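Local structure of helicase of the snf2/rad54 family (Sulfolobus solfataricus, 1Z5Z) at residues Asn51-Ile56 and Leu255-Leu260; Gly88-Arg93 and Ile128-Glu133; Glu111-Ala116 and Ala184-His189; Pro141-Glu146 and Ile168-Lys173. The protein is a SWI2/SNF2-family ATPase, represented here by its C-terminal domain, which probably couples ATP hydrolysis to movement along double-stranded DNA. All blocks are in the same frame, centred on the assembly; numbering follows the deposited sequence.

In the fold
Interactions 3 and 4 are buried and belong to one parallel sheet, where strands 115-119 and 167-171 lie side by side; Ala116 packs on Ile168 between them. Both rest on backbone hydrogen bonds, but interaction 3 adds a salt bridge and a side-chain amide hydrogen bond just before its strands begin, whereas interaction 4 adds mainly apolar contacts. Interaction 2 lies at the surface, a loop against helix 122-136, from which Ile128 and Arg129 also touch Val169 and Phe142 of interaction 4. Interaction 1 stands apart, its centre about 33 to 39 Å from the centres of the others: a buried, apolar helix-helix contact without a hydrogen bond across it, whose chain loop encloses the other three.

Interaction 1. Residues Asn51-Ile56 and Leu255-Leu260; sequences NLFNNI and LSTEEL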
loop_
_atom_site.group_PDB
_atom_site.type_symbol
_atom_site.label_atom_id
_atom_site.label_comp_id
_atom_site.label_asym_id
_atom_site.label_seq_id
_atom_site.Cartn_x
_atom_site.Cartn_y
_atom_site.Cartn_z
ATOM N N ASN A 51 -10.831 -11.836 -14.952
ATOM C CA ASN A 51 -11.665 -10.906 -15.693
ATOM C C ASN A 51 -10.784 -10.092 -16.671
ATOM O O ASN A 51 -11.108 -9.975 -17.849
ATOM C CB ASN A 51 -12.444 -10.001 -14.729
ATOM C CG ASN A 51 -13.591 -10.754 -14.014
ATOM O OD1 ASN A 51 -14.095 -11.768 -14.518
ATOM N ND2 ASN A 51 -14.012 -10.251 -12.852
ATOM N N LEU A 52 -9.644 -9.570 -16.225
ATOM C CA LEU A 52 -8.825 -8.816 -17.161
ATOM C C LEU A 52 -8.438 -9.648 -18.387
ATOM O O LEU A 52 -8.606 -9.190 -19.514
ATOM C CB LEU A 52 -7.549 -8.283 -16.508
ATOM C CG LEU A 52 -6.704 -7.491 -17.512
ATOM C CD1 LEU A 52 -7.550 -6.302 -17.989
ATOM C CD2 LEU A 52 -5.399 -7.003 -16.903
ATOM N N PHE A 53 -7.907 -10.859 -18.182
ATOM C CA PHE A 53 -7.511 -11.667 -19.323
ATOM C C PHE A 53 -8.641 -12.206 -20.168
ATOM O O PHE A 53 -8.397 -12.605 -21.308
ATOM C CB PHE A 53 -6.536 -12.782 -18.909
ATOM C CG PHE A 53 -5.198 -12.241 -18.479
ATOM C CD1 PHE A 53 -4.858 -12.177 -17.131
ATOM C CD2 PHE A 53 -4.335 -11.689 -19.409
ATOM C CE1 PHE A 53 -3.694 -11.570 -16.730
ATOM C CE2 PHE A 53 -3.163 -11.076 -19.007
ATOM C CZ PHE A 53 -2.848 -11.016 -17.682
ATOM N N ASN A 54 -9.862 -12.214 -19.641
ATOM C CA ASN A 54 -11.016 -12.677 -20.410
ATOM C C ASN A 54 -11.408 -11.623 -21.469
ATOM O O ASN A 54 -11.920 -11.980 -22.516
ATOM C CB ASN A 54 -12.222 -12.867 -19.482
ATOM C CG ASN A 54 -12.283 -14.223 -18.801
ATOM O OD1 ASN A 54 -13.277 -14.526 -18.126
ATOM N ND2 ASN A 54 -11.264 -15.027 -18.955
ATOM N N ASN A 55 -11.162 -10.338 -21.194
ATOM C CA ASN A 55 -11.569 -9.263 -22.106
ATOM C C ASN A 55 -10.485 -8.407 -22.749
ATOM O O ASN A 55 -10.777 -7.633 -23.661
ATOM C CB ASN A 55 -12.545 -8.334 -21.386
ATOM C CG ASN A 55 -13.726 -9.072 -20.815
ATOM O OD1 ASN A 55 -14.532 -9.630 -21.550
ATOM N ND2 ASN A 55 -13.833 -9.092 -19.498
ATOM N N ILE A 56 -9.251 -8.549 -22.285
ATOM C CA ILE A 56 -8.129 -7.774 -22.791
ATOM C C ILE A 56 -7.817 -7.965 -24.294
ATOM O O ILE A 56 -7.275 -7.066 -24.942
ATOM C CB ILE A 56 -6.875 -8.099 -21.971
ATOM C CG1 ILE A 56 -5.671 -7.293 -22.474
ATOM C CG2 ILE A 56 -6.612 -9.592 -22.042
ATOM C CD1 ILE A 56 -5.117 -6.274 -21.497
ATOM N N LEU A 255 2.989 -3.418 -21.614
ATOM C CA LEU A 255 3.588 -4.752 -21.712
ATOM C C LEU A 255 2.734 -5.634 -22.631
ATOM O O LEU A 255 1.538 -5.397 -22.813
ATOM C CB LEU A 255 3.630 -5.426 -20.329
ATOM C CG LEU A 255 4.328 -4.734 -19.163
ATOM C CD1 LEU A 255 4.014 -5.497 -17.862
ATOM C CD2 LEU A 255 5.828 -4.682 -19.407
ATOM N N SER A 256 3.344 -6.663 -23.198
ATOM C CA SER A 256 2.582 -7.594 -24.019
ATOM C C SER A 256 1.643 -8.303 -23.025
ATOM O O SER A 256 1.858 -8.265 -21.798
ATOM C CB SER A 256 3.517 -8.636 -24.629
ATOM O OG SER A 256 4.078 -9.459 -23.607
ATOM N N THR A 257 0.614 -8.957 -23.539
ATOM C CA THR A 257 -0.301 -9.681 -22.672
ATOM C C THR A 257 0.394 -10.775 -21.850
ATOM O O THR A 257 -0.019 -11.080 -20.725
ATOM C CB THR A 257 -1.401 -10.320 -23.493
ATOM O OG1 THR A 257 -2.230 -9.279 -24.027
ATOM C CG2 THR A 257 -2.242 -11.282 -22.625
ATOM N N GLU A 258 1.444 -11.365 -22.421
ATOM C CA GLU A 258 2.178 -12.430 -21.746
ATOM C C GLU A 258 3.030 -11.829 -20.640
ATOM O O GLU A 258 3.054 -12.349 -19.532
ATOM C CB GLU A 258 3.070 -13.190 -22.738
ATOM N N GLU A 259 3.743 -10.753 -20.952
ATOM C CA GLU A 259 4.547 -10.071 -19.954
ATOM C C GLU A 259 3.665 -9.573 -18.820
ATOM O O GLU A 259 4.038 -9.669 -17.642
ATOM C CB GLU A 259 5.269 -8.883 -20.568
ATOM C CG GLU A 259 6.470 -9.253 -21.409
ATOM C CD GLU A 259 6.981 -8.066 -22.191
ATOM O OE1 GLU A 259 8.199 -8.019 -22.443
ATOM O OE2 GLU A 259 6.164 -7.184 -22.554
ATOM N N LEU A 260 2.489 -9.050 -19.170
ATOM C CA LEU A 260 1.562 -8.547 -18.158
ATOM C C LEU A 260 1.138 -9.675 -17.190
ATOM O O LEU A 260 1.111 -9.504 -15.969
ATOM C CB LEU A 260 0.321 -7.954 -18.826
ATOM C CG LEU A 260 -0.746 -7.400 -17.869
ATOM C CD1 LEU A 260 -0.170 -6.211 -17.119
ATOM C CD2 LEU A 260 -2.004 -7.002 -18.633
#
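Leu52 and Leu260 meet tip to tip, CD2 of Leu52 lying 3.8 Å from CD2 of Leu260, and this methyl pair forms the buried side of the contact. Each leucine holds CG anti to its own backbone N (chi1 -180° for Leu52 and 179° for Leu260), which sends the two branched ends into the interface between the helices. Ile56 adds CD1 beside the same Leu260 methyl at 4.3 Å. The other side, formed by Phe53 and Thr257, is only partly buried. There the ring and the threonine pass alongside, pointing opposite ways: Phe53 CE2 lies 3.7 Å from Thr257 CG2 and 3.6 Å from Thr257 O, while CZ reaches Leu260 CG at 4.2 Å. No hydrogen bond crosses between the segments. The helix of Thr257 is instead fixed at its start by a capping box, in which Glu259 N donates to Ser256 OG (3.0 Å) and Ser256 N to Glu259 OE2 (2.9 Å). Arg64 holds Thr257 OG1 by a hydrogen bond, and Arg261 makes a cation-pi contact with Phe53. The last turn of helix 39-55 thus packs on the first turn of helix 257-264, with Met67, Ile68 and Thr71 of helix 61-78 against Leu52 and Ile56.

Interaction 2. Residues Gly88-Arg93 and Ile128-Glu133; sequences GEQSVR and IRNIIE
Ser91 and Ile131 bring the two backbones closest, their CA atoms 7.0 Å apart, where an irregular loop passes one side of a regular helix. Ile131 carries most of the contact and meets three consecutive loop residues. With CG1 anti to its carbonyl carbon (chi1 -74°), the longer branch runs out to the loop backbone: CG1 lies 3.3 Å from Gln90 O, and CD1 is 4.0 Å from Ser91 C. The shorter branch serves Val92, the CG2 methyls of Ile131 and Val92 standing 4.0 Å apart. Val92 therefore extends the apolar patch, while the CB of Ser91 is directed away from the helix. Toward solvent, the extended side chain of Gln90 reaches across to Asn130. Their two amide groups are nearly coplanar, with planes 1° apart, and they form the polar margin of an otherwise apolar contact. The loop has a hold elsewhere as well, since Ser91 O accepts a hydrogen bond from His81. Helix 96-110 fills in beside the pair, with Ile99 and Met102 touching Val92 and Met98 touching Ile131. On another side of helix 122-136, Ile128 and Ile132 pack on strands 115-119 and 167-171. Such a helix lying on a parallel sheet is characteristic of the RecA-like alpha/beta fold of helicase C-terminal domains; here the linker between helices 83-86 and 96-110 packs on a side of it other than the one that meets the strands.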
loop_
_atom_site.group_PDB
_atom_site.type_symbol
_atom_site.label_atom_id
_atom_site.label_comp_id
_atom_site.label_asym_id
_atom_site.label_seq_id
_atom_site.Cartn_x
_atom_site.Cartn_y
_atom_site.Cartn_z
ATOM N N GLY A 88 -18.254 -3.796 4.090
ATOM C CA GLY A 88 -18.316 -4.821 5.102
ATOM C C GLY A 88 -17.479 -4.484 6.312
ATOM O O GLY A 88 -17.060 -3.340 6.510
ATOM N N GLU A 89 -17.223 -5.495 7.127
ATOM C CA GLU A 89 -16.435 -5.327 8.329
ATOM C C GLU A 89 -15.008 -4.815 7.982
ATOM O O GLU A 89 -14.365 -5.357 7.080
ATOM C CB GLU A 89 -16.384 -6.685 9.040
ATOM C CG GLU A 89 -16.026 -6.631 10.511
ATOM C CD GLU A 89 -16.159 -7.988 11.208
ATOM N N GLN A 90 -14.546 -3.780 8.686
ATOM C CA GLN A 90 -13.199 -3.181 8.510
ATOM C C GLN A 90 -12.321 -3.755 9.601
ATOM O O GLN A 90 -11.811 -3.058 10.481
ATOM C CB GLN A 90 -13.249 -1.669 8.678
ATOM C CG GLN A 90 -14.020 -0.966 7.605
ATOM C CD GLN A 90 -14.011 0.549 7.797
ATOM O OE1 GLN A 90 -14.577 1.286 6.988
ATOM N NE2 GLN A 90 -13.363 1.019 8.872
ATOM N N SER A 91 -12.122 -5.053 9.520
ATOM C CA SER A 91 -11.389 -5.744 10.556
ATOM C C SER A 91 -9.974 -6.071 10.165
ATOM O O SER A 91 -9.645 -6.030 8.997
ATOM C CB SER A 91 -12.128 -7.038 10.852
ATOM O OG SER A 91 -12.291 -7.713 9.625
ATOM N N VAL A 92 -9.159 -6.424 11.156
ATOM C CA VAL A 92 -7.767 -6.794 10.937
ATOM C C VAL A 92 -7.772 -8.092 10.159
ATOM O O VAL A 92 -7.070 -8.279 9.167
ATOM C CB VAL A 92 -7.036 -7.068 12.276
ATOM C CG1 VAL A 92 -5.627 -7.637 11.997
ATOM C CG2 VAL A 92 -6.966 -5.796 13.095
ATOM N N ARG A 93 -8.608 -8.992 10.656
ATOM C CA ARG A 93 -8.800 -10.353 10.132
ATOM C C ARG A 93 -8.941 -10.519 8.626
ATOM O O ARG A 93 -8.490 -11.519 8.061
ATOM C CB ARG A 93 -10.039 -11.007 10.803
ATOM C CG ARG A 93 -10.535 -12.329 10.186
ATOM C CD ARG A 93 -11.703 -12.904 10.914
ATOM N NE ARG A 93 -12.502 -11.921 11.670
ATOM C CZ ARG A 93 -13.765 -12.108 12.031
ATOM N NH1 ARG A 93 -14.383 -11.177 12.681
ATOM N NH2 ARG A 93 -14.462 -13.122 11.571
ATOM N N ILE A 128 -7.233 2.079 8.459
ATOM C CA ILE A 128 -6.105 1.904 9.358
ATOM C C ILE A 128 -6.298 2.718 10.627
ATOM O O ILE A 128 -6.137 2.205 11.748
ATOM C CB ILE A 128 -4.827 2.364 8.691
ATOM C CG1 ILE A 128 -4.475 1.380 7.572
ATOM C CG2 ILE A 128 -3.701 2.407 9.692
ATOM C CD1 ILE A 128 -3.365 1.898 6.658
ATOM N N ARG A 129 -6.662 3.980 10.431
ATOM C CA ARG A 129 -6.873 4.919 11.522
ATOM C C ARG A 129 -8.002 4.384 12.460
ATOM O O ARG A 129 -7.859 4.383 13.691
ATOM C CB ARG A 129 -7.236 6.277 10.908
ATOM C CG ARG A 129 -6.974 7.477 11.787
ATOM C CD ARG A 129 -8.203 7.942 12.519
ATOM N NE ARG A 129 -9.064 8.769 11.669
ATOM C CZ ARG A 129 -10.118 8.278 11.047
ATOM N NH1 ARG A 129 -10.397 7.006 11.211
ATOM N NH2 ARG A 129 -10.871 9.029 10.258
ATOM N N ASN A 130 -9.100 3.910 11.877
ATOM C CA ASN A 130 -10.237 3.377 12.664
ATOM C C ASN A 130 -9.822 2.161 13.470
ATOM O O ASN A 130 -10.087 2.062 14.651
ATOM C CB ASN A 130 -11.391 2.985 11.733
ATOM C CG ASN A 130 -11.983 4.195 10.992
ATOM O OD1 ASN A 130 -11.810 5.308 11.424
ATOM N ND2 ASN A 130 -12.689 3.960 9.888
ATOM N N ILE A 131 -9.185 1.210 12.815
ATOM C CA ILE A 131 -8.746 0.020 13.501
ATOM C C ILE A 131 -7.827 0.335 14.684
ATOM O O ILE A 131 -8.030 -0.197 15.792
ATOM C CB ILE A 131 -8.016 -0.905 12.529
ATOM C CG1 ILE A 131 -9.039 -1.560 11.612
ATOM C CG2 ILE A 131 -7.131 -1.851 13.295
ATOM C CD1 ILE A 131 -8.463 -2.336 10.454
ATOM N N ILE A 132 -6.811 1.173 14.451
ATOM C CA ILE A 132 -5.895 1.493 15.513
ATOM C C ILE A 132 -6.599 2.220 16.658
ATOM O O ILE A 132 -6.443 1.844 17.812
ATOM C CB ILE A 132 -4.690 2.321 15.006
ATOM C CG1 ILE A 132 -3.865 1.471 14.029
ATOM C CG2 ILE A 132 -3.788 2.727 16.182
ATOM C CD1 ILE A 132 -2.731 2.230 13.390
ATOM N N GLU A 133 -7.394 3.237 16.363
ATOM C CA GLU A 133 -8.070 3.954 17.439
ATOM C C GLU A 133 -8.941 3.039 18.278
ATOM O O GLU A 133 -8.922 3.085 19.507
ATOM C CB GLU A 133 -8.913 5.070 16.870
ATOM C CG GLU A 133 -8.068 6.220 16.454
ATOM C CD GLU A 133 -8.884 7.473 16.192
ATOM O OE1 GLU A 133 -8.273 8.566 16.140
ATOM O OE2 GLU A 133 -10.122 7.357 16.035
#

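Interaction 3. Residues Glu111-Ala116 and Ala184-His189; sequences EGDKIA and ANRVIH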
loop_
_atom_site.group_PDB
_atom_site.type_symbol
_atom_site.label_atom_id
_atom_site.label_comp_id
_atom_site.label_asym_id
_atom_site.label_seq_id
_atom_site.Cartn_x
_atom_site.Cartn_y
_atom_site.Cartn_z
ATOM N N GLU A 111 8.703 -0.774 22.414
ATOM C CA GLU A 111 10.012 -0.133 22.338
ATOM C C GLU A 111 9.800 1.376 22.513
ATOM O O GLU A 111 10.736 2.153 22.436
ATOM C CB GLU A 111 10.633 -0.366 20.961
ATOM C CG GLU A 111 11.243 -1.723 20.709
ATOM C CD GLU A 111 12.666 -1.817 21.232
ATOM O OE1 GLU A 111 13.359 -0.770 21.327
ATOM O OE2 GLU A 111 13.099 -2.946 21.536
ATOM N N GLY A 112 8.551 1.788 22.701
ATOM C CA GLY A 112 8.263 3.203 22.846
ATOM C C GLY A 112 8.351 3.986 21.538
ATOM O O GLY A 112 8.565 5.211 21.555
ATOM N N ASP A 113 8.194 3.298 20.404
ATOM C CA ASP A 113 8.261 3.970 19.078
ATOM C C ASP A 113 7.044 4.848 18.761
ATOM O O ASP A 113 5.941 4.581 19.204
ATOM C CB ASP A 113 8.325 2.942 17.945
ATOM C CG ASP A 113 9.652 2.175 17.881
ATOM O OD1 ASP A 113 10.548 2.390 18.725
ATOM O OD2 ASP A 113 9.778 1.342 16.965
ATOM N N LYS A 114 7.295 5.894 17.990
ATOM C CA LYS A 114 6.294 6.792 17.442
ATOM C C LYS A 114 6.202 6.190 16.027
ATOM O O LYS A 114 7.205 6.062 15.342
ATOM C CB LYS A 114 6.824 8.218 17.370
ATOM C CG LYS A 114 6.552 9.011 18.616
ATOM C CD LYS A 114 6.431 10.471 18.261
ATOM C CE LYS A 114 5.473 11.105 19.220
ATOM N NZ LYS A 114 5.094 12.448 18.813
ATOM N N ILE A 115 5.003 5.849 15.586
ATOM C CA ILE A 115 4.817 5.152 14.317
ATOM C C ILE A 115 4.074 5.932 13.224
ATOM O O ILE A 115 3.007 6.486 13.474
ATOM C CB ILE A 115 4.059 3.838 14.644
ATOM C CG1 ILE A 115 4.877 3.034 15.657
ATOM C CG2 ILE A 115 3.761 3.036 13.406
ATOM C CD1 ILE A 115 4.005 2.372 16.717
ATOM N N ALA A 116 4.635 5.990 12.022
ATOM C CA ALA A 116 3.963 6.680 10.902
ATOM C C ALA A 116 3.609 5.614 9.859
ATOM O O ALA A 116 4.450 4.794 9.502
ATOM C CB ALA A 116 4.885 7.763 10.276
ATOM N N ALA A 184 9.158 10.363 13.900
ATOM C CA ALA A 184 8.799 8.953 13.800
ATOM C C ALA A 184 10.050 8.046 13.931
ATOM O O ALA A 184 11.095 8.298 13.324
ATOM C CB ALA A 184 8.081 8.676 12.461
ATOM N N ASN A 185 9.916 7.006 14.737
ATOM C CA ASN A 185 10.963 6.040 15.022
ATOM C C ASN A 185 10.718 4.830 14.152
ATOM O O ASN A 185 11.612 4.065 13.874
ATOM C CB ASN A 185 10.879 5.583 16.503
ATOM C CG ASN A 185 10.898 6.753 17.481
ATOM O OD1 ASN A 185 9.872 7.168 18.032
ATOM N ND2 ASN A 185 12.075 7.315 17.672
ATOM N N ARG A 186 9.472 4.664 13.732
ATOM C CA ARG A 186 9.087 3.505 12.933
ATOM C C ARG A 186 8.184 3.981 11.789
ATOM O O ARG A 186 7.282 4.802 11.991
ATOM C CB ARG A 186 8.351 2.541 13.844
ATOM C CG ARG A 186 7.776 1.340 13.206
ATOM C CD ARG A 186 8.710 0.176 13.335
ATOM N NE ARG A 186 9.195 -0.031 14.697
ATOM C CZ ARG A 186 9.688 -1.194 15.124
ATOM N NH1 ARG A 186 9.732 -2.234 14.292
ATOM N NH2 ARG A 186 10.177 -1.319 16.358
ATOM N N VAL A 187 8.428 3.466 10.594
ATOM C CA VAL A 187 7.651 3.867 9.448
ATOM C C VAL A 187 7.185 2.588 8.775
ATOM O O VAL A 187 7.995 1.680 8.538
ATOM C CB VAL A 187 8.518 4.692 8.414
ATOM C CG1 VAL A 187 7.669 5.077 7.201
ATOM C CG2 VAL A 187 9.094 5.951 9.066
ATOM N N ILE A 188 5.873 2.504 8.522
ATOM C CA ILE A 188 5.299 1.369 7.798
ATOM C C ILE A 188 4.752 1.878 6.449
ATOM O O ILE A 188 3.839 2.749 6.415
ATOM C CB ILE A 188 4.106 0.749 8.553
ATOM C CG1 ILE A 188 4.593 0.121 9.866
ATOM C CG2 ILE A 188 3.397 -0.318 7.682
ATOM C CD1 ILE A 188 3.451 -0.468 10.732
ATOM N N HIS A 189 5.309 1.383 5.347
ATOM C CA HIS A 189 4.796 1.754 4.031
ATOM C C HIS A 189 3.785 0.653 3.689
ATOM O O HIS A 189 4.134 -0.439 3.269
ATOM C CB HIS A 189 5.944 1.895 3.040
ATOM C CG HIS A 189 6.838 3.059 3.357
ATOM N ND1 HIS A 189 6.387 4.364 3.344
ATOM C CD2 HIS A 189 8.124 3.107 3.778
ATOM C CE1 HIS A 189 7.361 5.166 3.744
ATOM N NE2 HIS A 189 8.425 4.427 4.012
HETATM O O HOH W 1 9.644 7.485 20.809
#
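Arg186 leaves its strand with CG anti to the backbone N (chi1 175°) and then bends at chi2 (96°) and chi3, a course that turns the guanidinium back onto Asp113. Two nitrogens grip a single oxygen side-on in a salt bridge: NE is 2.7 Å and NH2 2.8 Å from Asp113 OD2. That oxygen lies in the guanidinium plane, although the carboxylate itself is turned 43° from it; NE comes nearly along the C-O axis and NH2 from the syn side, out of the carboxylate plane. Before this bend, Arg186 CB lies 3.9 Å from Ile115 CG1, the two side chains running the same way. A lysine in place of Arg186 would probably lose the two-nitrogen grip, offering Asp113 OD2 a single amine at most and leaving its carboxylate freer to turn.

Strands 115-119 and 186-189 are parallel neighbours inside the sheet of a RecA-like helicase domain, with 167-171 and 216-222 flanking them. Their main-chain bonds include Ala116 N to Arg186 O and Ile188 N to Ala116 O, each 2.9 Å. Ahead of the strands, Lys114 O accepts from both Asn185 N and Arg186 N. The amide of Asn185 answers this from its side chain: OD1 receives Lys114 N at 2.9 Å on a lone pair in the carbonyl plane. A water also donates to that OD1 and to Gly112 O, where a Schellman motif ends helix 96-110. The amine of Lys114 leads away to the carbonyls of Phe159 and Asn162, while Ala116 CB meets Ala184 CB at 4.0 Å.

Interaction 4. Residues Pro141-Glu146 and Ile168-Lys173; sequences PFLYGE and IVLSVK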
loop_
_atom_site.group_PDB
_atom_site.type_symbol
_atom_site.label_atom_id
_atom_site.label_comp_id
_atom_site.label_asym_id
_atom_site.label_seq_id
_atom_site.Cartn_x
_atom_site.Cartn_y
_atom_site.Cartn_z
ATOM N N PRO A 141 -3.963 10.715 14.578
ATOM C CA PRO A 141 -4.139 11.803 13.620
ATOM C C PRO A 141 -3.977 11.278 12.197
ATOM O O PRO A 141 -3.116 10.418 11.925
ATOM C CB PRO A 141 -3.078 12.821 14.034
ATOM C CG PRO A 141 -2.183 12.055 15.005
ATOM C CD PRO A 141 -3.002 11.061 15.644
ATOM N N PHE A 142 -4.813 11.788 11.303
ATOM C CA PHE A 142 -4.855 11.340 9.912
ATOM C C PHE A 142 -4.557 12.452 8.889
ATOM O O PHE A 142 -5.374 13.359 8.730
ATOM C CB PHE A 142 -6.263 10.769 9.640
ATOM C CG PHE A 142 -6.475 10.280 8.240
ATOM C CD1 PHE A 142 -7.740 10.324 7.661
ATOM C CD2 PHE A 142 -5.423 9.762 7.503
ATOM C CE1 PHE A 142 -7.956 9.853 6.349
ATOM C CE2 PHE A 142 -5.617 9.288 6.195
ATOM C CZ PHE A 142 -6.885 9.330 5.614
ATOM N N LEU A 143 -3.411 12.398 8.206
ATOM C CA LEU A 143 -3.109 13.405 7.159
ATOM C C LEU A 143 -3.536 12.971 5.747
ATOM O O LEU A 143 -3.204 11.878 5.301
ATOM C CB LEU A 143 -1.608 13.722 7.097
ATOM C CG LEU A 143 -0.979 14.731 8.069
ATOM C CD1 LEU A 143 0.493 14.937 7.724
ATOM C CD2 LEU A 143 -1.690 16.077 7.974
ATOM N N TYR A 144 -4.293 13.822 5.049
ATOM C CA TYR A 144 -4.688 13.555 3.662
ATOM C C TYR A 144 -4.731 14.911 2.933
ATOM O O TYR A 144 -4.771 15.979 3.565
ATOM C CB TYR A 144 -6.031 12.805 3.553
ATOM C CG TYR A 144 -7.203 13.441 4.281
ATOM C CD1 TYR A 144 -7.388 13.247 5.649
ATOM C CD2 TYR A 144 -8.133 14.242 3.593
ATOM C CE1 TYR A 144 -8.466 13.826 6.320
ATOM C CE2 TYR A 144 -9.220 14.833 4.261
ATOM C CZ TYR A 144 -9.382 14.619 5.628
ATOM O OH TYR A 144 -10.457 15.186 6.310
ATOM N N GLY A 145 -4.675 14.845 1.611
ATOM C CA GLY A 145 -4.645 16.028 0.763
ATOM C C GLY A 145 -5.704 17.107 0.949
ATOM O O GLY A 145 -5.371 18.289 0.873
ATOM N N GLU A 146 -6.959 16.722 1.167
ATOM C CA GLU A 146 -8.052 17.685 1.335
ATOM C C GLU A 146 -8.048 18.464 2.642
ATOM O O GLU A 146 -8.934 19.303 2.858
ATOM C CB GLU A 146 -9.403 16.974 1.264
ATOM C CG GLU A 146 -9.748 16.294 -0.055
ATOM C CD GLU A 146 -11.123 15.608 -0.007
ATOM O OE1 GLU A 146 -11.448 14.870 -0.968
ATOM O OE2 GLU A 146 -11.868 15.815 0.986
ATOM N N ILE A 168 0.492 8.300 13.465
ATOM C CA ILE A 168 0.026 9.249 12.453
ATOM C C ILE A 168 -0.195 8.439 11.181
ATOM O O ILE A 168 0.623 7.601 10.835
ATOM C CB ILE A 168 1.003 10.430 12.195
ATOM C CG1 ILE A 168 0.351 11.396 11.196
ATOM C CG2 ILE A 168 2.393 9.932 11.711
ATOM C CD1 ILE A 168 0.883 12.835 11.308
ATOM N N VAL A 169 -1.318 8.650 10.499
ATOM C CA VAL A 169 -1.587 7.914 9.266
ATOM C C VAL A 169 -1.590 8.966 8.168
ATOM O O VAL A 169 -2.077 10.085 8.365
ATOM C CB VAL A 169 -2.949 7.139 9.321
ATOM C CG1 VAL A 169 -3.250 6.543 7.975
ATOM C CG2 VAL A 169 -2.890 5.999 10.362
ATOM N N LEU A 170 -0.972 8.628 7.043
ATOM C CA LEU A 170 -0.885 9.562 5.917
ATOM C C LEU A 170 -1.309 8.892 4.631
ATOM O O LEU A 170 -0.862 7.790 4.310
ATOM C CB LEU A 170 0.557 10.041 5.724
ATOM C CG LEU A 170 1.217 10.729 6.934
ATOM C CD1 LEU A 170 2.031 9.716 7.793
ATOM C CD2 LEU A 170 2.112 11.787 6.390
ATOM N N SER A 171 -2.188 9.539 3.892
ATOM C CA SER A 171 -2.566 8.957 2.634
ATOM C C SER A 171 -2.026 9.954 1.646
ATOM O O SER A 171 -2.353 11.139 1.727
ATOM C CB SER A 171 -4.082 8.843 2.514
ATOM O OG SER A 171 -4.622 10.058 2.040
ATOM N N VAL A 172 -1.133 9.495 0.779
ATOM C CA VAL A 172 -0.541 10.348 -0.252
ATOM C C VAL A 172 -1.071 9.829 -1.582
ATOM O O VAL A 172 -0.687 8.742 -2.028
ATOM C CB VAL A 172 1.019 10.253 -0.237
ATOM C CG1 VAL A 172 1.603 11.248 -1.250
ATOM C CG2 VAL A 172 1.566 10.531 1.195
ATOM N N LYS A 173 -1.974 10.580 -2.198
ATOM C CA LYS A 173 -2.560 10.182 -3.485
ATOM C C LYS A 173 -1.522 10.307 -4.584
ATOM O O LYS A 173 -0.454 10.849 -4.359
ATOM C CB LYS A 173 -3.764 11.070 -3.842
ATOM C CG LYS A 173 -5.084 10.720 -3.137
ATOM C CD LYS A 173 -6.134 11.766 -3.510
HETATM O O HOH W 2 -4.131 12.616 0.039
#
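Pro141 and Val169 open the run of main-chain bonds that joins these strands, Val169 N donating to Pro141 O at 2.9 Å. Next, Leu143 N gives its hydrogen to Val169 O at 2.7 Å, and Ser171 N reaches Leu143 O at 2.9 Å. Each of these carbonyl oxygens also has a CA-H contact, from Ile168, Phe142 and Leu170 in turn. Beyond the strands a water takes over, accepting from Gly145 N and donating to Ser171 O. Strand 142-143 forms the outer edge of the parallel sheet, and helix 149-161 connects it to strand 167-171 in a beta-alpha-beta crossover. On the other edge of strand 167-171, main-chain bonds to strand 115-119 engage Ile168 and Leu170. Leu143 and Leu170 run side by side, with CD1 of Leu143 3.8 Å from CD2 of Leu170. Phe142, on the other face, has CG anti to its backbone N (chi1 179°), which lays the ring edge beside Val169, CD2 being 3.9 Å from Val169 CG1. Tyr144 CD1 covers one ring face, offset toward the rim. An alanine at Phe142 is likely to open a gap beside Val169 CG1 and Ser171 CB and deprive Tyr144 of the surface it rests on.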